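Local coordinates for 6-phospho-alpha-glucosidase (Merdibacter massiliensis, PDB 6VC6), which probably hydrolyses 6-phospho-alpha-glucosides with the help of NAD and a manganese ion, as in other family 4 glycoside hydrolases, at residues Gln84-Gly88 against Tyr118-Ser122. Numbering follows the deposited sequence.
Sequences QMRAG and YGLRS. With NAD (nicotinamide-adenine-dinucleotide), chain G.
Ala87 sets its methyl against a turn of helix 113-136, with CB 3.5 Å from the carbonyl O of Arg121; so small a side chain suits this close approach. Ala87 O takes a nearly straight hydrogen bond from Arg121 NE (2.9 Å, 171°), the donor above the carbonyl plane, the oxygen in that of the guanidinium. Tyr118 points its OH at the loop, an edge of its ring turned in plane to Ala87 N; long, flat and hydroxyl-tipped, it brings OH 2.7 Å from NAD O3D, which donates to Met85 O. CG of Arg86, anti to the backbone N (chi1 -176°), lies 3.3 Å from Tyr118 OH, the side chains crossing at about a right angle. Bent at chi3, the chain turns its guanidinium onto the diphosphate: NE donates to NAD O3 (2.9 Å), NH1 to NAD O1N (3.0 Å), and NH2 forms a salt bridge with Glu109. A leucine here would probably cost the pyrophosphate the NE and NH1 bonds and leave Glu109 without this mate. At Gly88, partly exposed, packing is looser. Glycine fits because at phi 90° a CB would jam against the preceding carbonyl and run into Arg121 NE. Beside the NE bond, a water donates to Ala87 O and accepts from Arg121 NH2, also paired with Asp96. In this Rossmann-type site the loop joins strand 80-83 to helix 89-102, whose Met92 and Asp96 meet Arg121 and Tyr118 of helix 113-136.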
ATOM      1  N   GLN A  84       1.512  -7.914  -5.295  1.00 40.47           N
ATOM      2  CA  GLN A  84       0.303  -7.098  -5.224  1.00 42.27           C
ATOM      3  C   GLN A  84      -0.926  -7.995  -5.089  1.00 41.87           C
ATOM      4  O   GLN A  84      -1.923  -7.843  -5.797  1.00 35.99           O
ATOM      5  CB  GLN A  84       0.189  -6.173  -6.436  1.00 41.82           C
ATOM      6  CG  GLN A  84       0.240  -6.873  -7.788  1.00 43.48           C
ATOM      7  CD  GLN A  84      -0.060  -5.929  -8.936  1.00 46.05           C
ATOM      8  OE1 GLN A  84      -0.242  -6.355 -10.077  1.00 46.41           O
ATOM      9  NE2 GLN A  84      -0.113  -4.636  -8.638  1.00 42.43           N
HETATM   10  N   MSE A  85      -0.867  -8.925  -4.147  1.00 41.49           N
HETATM   11  CA  MSE A  85      -1.983  -9.799  -3.843  1.00 41.44           C
HETATM   12  C   MSE A  85      -3.021  -9.098  -3.009  1.00 43.00           C
HETATM   13  O   MSE A  85      -2.681  -8.129  -2.346  1.00 40.16           O
HETATM   14  CB  MSE A  85      -1.522 -11.052  -3.100  1.00 38.87           C
HETATM   15  CG  MSE A  85      -1.138 -10.801  -1.642  1.00 44.72           C
HETATM   16 SE   MSE A  85      -1.049 -12.389  -0.490  1.00 54.01          SE
HETATM   17  CE  MSE A  85       0.185 -13.405  -1.590  1.00 55.27           C
ATOM     18  N   ARG A  86      -4.260  -9.570  -3.031  1.00 39.22           N
ATOM     19  CA  ARG A  86      -5.308  -9.127  -2.112  1.00 37.10           C
ATOM     20  C   ARG A  86      -5.905 -10.385  -1.489  1.00 38.70           C
ATOM     21  O   ARG A  86      -6.755 -11.042  -2.098  1.00 39.63           O
ATOM     22  CB  ARG A  86      -6.372  -8.294  -2.821  1.00 38.57           C
ATOM     23  CG  ARG A  86      -7.430  -7.726  -1.886  1.00 39.24           C
ATOM     24  CD  ARG A  86      -8.545  -7.021  -2.648  1.00 40.58           C
ATOM     25  NE  ARG A  86      -8.109  -5.758  -3.239  1.00 37.00           N
ATOM     26  CZ  ARG A  86      -8.025  -4.610  -2.573  1.00 37.03           C
ATOM     27  NH1 ARG A  86      -7.621  -3.510  -3.193  1.00 36.61           N
ATOM     28  NH2 ARG A  86      -8.341  -4.564  -1.285  1.00 40.99           N
ATOM     29  N   ALA A  87      -5.445 -10.722  -0.284  1.00 38.99           N
ATOM     30  CA  ALA A  87      -5.911 -11.925   0.396  1.00 42.34           C
ATOM     31  C   ALA A  87      -7.413 -11.853   0.622  1.00 35.27           C
ATOM     32  O   ALA A  87      -7.903 -10.970   1.335  1.00 36.89           O
ATOM     33  CB  ALA A  87      -5.177 -12.096   1.724  1.00 39.15           C
ATOM     34  N   GLY A  88      -8.145 -12.785   0.012  1.00 37.90           N
ATOM     35  CA  GLY A  88      -9.590 -12.771   0.043  1.00 37.26           C
ATOM     36  C   GLY A  88     -10.238 -12.009  -1.092  1.00 42.96           C
ATOM     37  O   GLY A  88     -11.443 -12.174  -1.319  1.00 44.09           O
ATOM     38  N   TYR A 118      -8.625  -7.474   7.124  1.00 31.88           N
ATOM     39  CA  TYR A 118      -7.770  -7.666   5.962  1.00 36.38           C
ATOM     40  C   TYR A 118      -6.340  -7.989   6.377  1.00 36.94           C
ATOM     41  O   TYR A 118      -5.658  -8.772   5.706  1.00 34.98           O
ATOM     42  CB  TYR A 118      -7.813  -6.412   5.083  1.00 36.99           C
ATOM     43  CG  TYR A 118      -7.065  -6.511   3.771  1.00 35.39           C
ATOM     44  CD1 TYR A 118      -6.896  -7.731   3.127  1.00 36.24           C
ATOM     45  CD2 TYR A 118      -6.535  -5.375   3.169  1.00 36.76           C
ATOM     46  CE1 TYR A 118      -6.211  -7.817   1.927  1.00 37.34           C
ATOM     47  CE2 TYR A 118      -5.853  -5.452   1.970  1.00 37.77           C
ATOM     48  CZ  TYR A 118      -5.694  -6.674   1.354  1.00 39.82           C
ATOM     49  OH  TYR A 118      -5.012  -6.751   0.160  1.00 32.44           O
ATOM     50  N   GLY A 119      -5.875  -7.412   7.488  1.00 35.53           N
ATOM     51  CA  GLY A 119      -4.523  -7.685   7.944  1.00 34.93           C
ATOM     52  C   GLY A 119      -4.319  -9.130   8.355  1.00 38.17           C
ATOM     53  O   GLY A 119      -3.280  -9.727   8.061  1.00 32.88           O
ATOM     54  N   LEU A 120      -5.306  -9.712   9.039  1.00 33.23           N
ATOM     55  CA  LEU A 120      -5.185 -11.103   9.462  1.00 39.11           C
ATOM     56  C   LEU A 120      -5.174 -12.045   8.265  1.00 38.03           C
ATOM     57  O   LEU A 120      -4.451 -13.049   8.265  1.00 38.83           O
ATOM     58  CB  LEU A 120      -6.318 -11.461  10.423  1.00 37.16           C
ATOM     59  CG  LEU A 120      -6.139 -10.975  11.864  1.00 38.35           C
ATOM     60  CD1 LEU A 120      -7.244 -11.515  12.760  1.00 38.04           C
ATOM     61  CD2 LEU A 120      -4.769 -11.365  12.398  1.00 35.98           C
ATOM     62  N   ARG A 121      -5.966 -11.740   7.235  1.00 36.10           N
ATOM     63  CA  ARG A 121      -5.924 -12.535   6.011  1.00 36.64           C
ATOM     64  C   ARG A 121      -4.577 -12.394   5.314  1.00 39.76           C
ATOM     65  O   ARG A 121      -4.034 -13.375   4.792  1.00 36.23           O
ATOM     66  CB  ARG A 121      -7.054 -12.120   5.070  1.00 37.80           C
ATOM     67  CG  ARG A 121      -8.442 -12.505   5.543  1.00 39.37           C
ATOM     68  CD  ARG A 121      -9.451 -12.425   4.405  1.00 33.70           C
ATOM     69  NE  ARG A 121      -9.492 -11.099   3.792  1.00 29.96           N
ATOM     70  CZ  ARG A 121     -10.169 -10.067   4.285  1.00 36.92           C
ATOM     71  NH1 ARG A 121     -10.867 -10.200   5.405  1.00 29.92           N
ATOM     72  NH2 ARG A 121     -10.149  -8.899   3.657  1.00 32.46           N
ATOM     73  N   SER A 122      -4.023 -11.180   5.299  1.00 33.89           N
ATOM     74  CA  SER A 122      -2.755 -10.955   4.613  1.00 38.10           C
ATOM     75  C   SER A 122      -1.598 -11.610   5.357  1.00 35.19           C
ATOM     76  O   SER A 122      -0.669 -12.127   4.727  1.00 37.53           O
ATOM     77  CB  SER A 122      -2.511  -9.456   4.443  1.00 36.45           C
ATOM     78  OG  SER A 122      -3.447  -8.892   3.542  1.00 41.62           O
TER
HETATM   79  PA  NAD G 503      -7.575  -7.433  -6.892  1.00 40.71           P
HETATM   80  O1A NAD G 503      -8.019  -6.817  -8.198  1.00 40.30           O
HETATM   81  O2A NAD G 503      -8.511  -8.338  -6.129  1.00 43.12           O
HETATM   82  O5B NAD G 503      -6.204  -8.234  -7.147  1.00 43.04           O
HETATM   83  C5B NAD G 503      -5.730  -9.178  -6.193  1.00 41.79           C
HETATM   84  C4B NAD G 503      -5.137 -10.375  -6.916  1.00 40.45           C
HETATM   85  O4B NAD G 503      -4.287 -11.107  -6.030  1.00 41.15           O
HETATM   86  C3B NAD G 503      -6.236 -11.319  -7.378  1.00 40.41           C
HETATM   87  O3B NAD G 503      -6.063 -11.610  -8.766  1.00 40.36           O
HETATM   88  C2B NAD G 503      -6.040 -12.582  -6.569  1.00 39.24           C
HETATM   89  O2B NAD G 503      -6.278 -13.740  -7.373  1.00 43.08           O
HETATM   90  C1B NAD G 503      -4.585 -12.499  -6.141  1.00 38.24           C
HETATM   91  N9A NAD G 503      -4.344 -13.210  -4.862  1.00 37.31           N
HETATM   92  C8A NAD G 503      -5.122 -13.190  -3.763  1.00 43.58           C
HETATM   93  N7A NAD G 503      -4.595 -13.966  -2.780  1.00 42.42           N
HETATM   94  C5A NAD G 503      -3.455 -14.502  -3.255  1.00 39.88           C
HETATM   95  C6A NAD G 503      -2.402 -15.414  -2.747  1.00 40.55           C
HETATM   96  N6A NAD G 503      -2.462 -15.925  -1.493  1.00 40.85           N
HETATM   97  N1A NAD G 503      -1.379 -15.719  -3.576  1.00 42.71           N
HETATM   98  C2A NAD G 503      -1.304 -15.219  -4.825  1.00 42.51           C
HETATM   99  N3A NAD G 503      -2.221 -14.390  -5.349  1.00 43.05           N
HETATM  100  C4A NAD G 503      -3.300 -14.004  -4.629  1.00 38.87           C
HETATM  101  O3  NAD G 503      -7.081  -6.267  -5.898  1.00 40.65           O
HETATM  102  PN  NAD G 503      -6.584  -4.831  -6.422  1.00 40.40           P
HETATM  103  O1N NAD G 503      -7.682  -3.825  -6.167  1.00 36.68           O
HETATM  104  O2N NAD G 503      -5.978  -4.973  -7.799  1.00 35.23           O
HETATM  105  O5D NAD G 503      -5.399  -4.556  -5.373  1.00 37.98           O
HETATM  106  C5D NAD G 503      -4.129  -5.181  -5.545  1.00 37.33           C
HETATM  107  C4D NAD G 503      -3.334  -5.012  -4.260  1.00 40.68           C
HETATM  108  O4D NAD G 503      -2.495  -3.859  -4.350  1.00 39.64           O
HETATM  109  C3D NAD G 503      -4.269  -4.794  -3.079  1.00 39.39           C
HETATM  110  O3D NAD G 503      -3.860  -5.636  -1.999  1.00 39.87           O
HETATM  111  C2D NAD G 503      -4.048  -3.354  -2.677  1.00 36.49           C
HETATM  112  O2D NAD G 503      -4.184  -3.183  -1.266  1.00 38.34           O
HETATM  113  C1D NAD G 503      -2.620  -3.123  -3.133  1.00 39.43           C
HETATM  114  N1N NAD G 503      -2.306  -1.707  -3.302  1.00 38.32           N
HETATM  115  C2N NAD G 503      -1.414  -1.183  -2.461  1.00 39.57           C
HETATM  116  C3N NAD G 503      -1.050   0.149  -2.541  1.00 42.64           C
HETATM  117  C7N NAD G 503      -0.045   0.685  -1.567  1.00 41.80           C
HETATM  118  O7N NAD G 503       0.109   1.890  -1.465  1.00 39.00           O
HETATM  119  N7N NAD G 503       0.648  -0.180  -0.826  1.00 37.90           N
HETATM  120  C4N NAD G 503      -1.617   0.948  -3.525  1.00 42.72           C
HETATM  121  C5N NAD G 503      -2.549   0.382  -4.389  1.00 41.64           C
HETATM  122  C6N NAD G 503      -2.876  -0.965  -4.261  1.00 38.14           C
HETATM  123  O   HOH W   1      -9.493  -8.788   0.825  1.00 37.02           O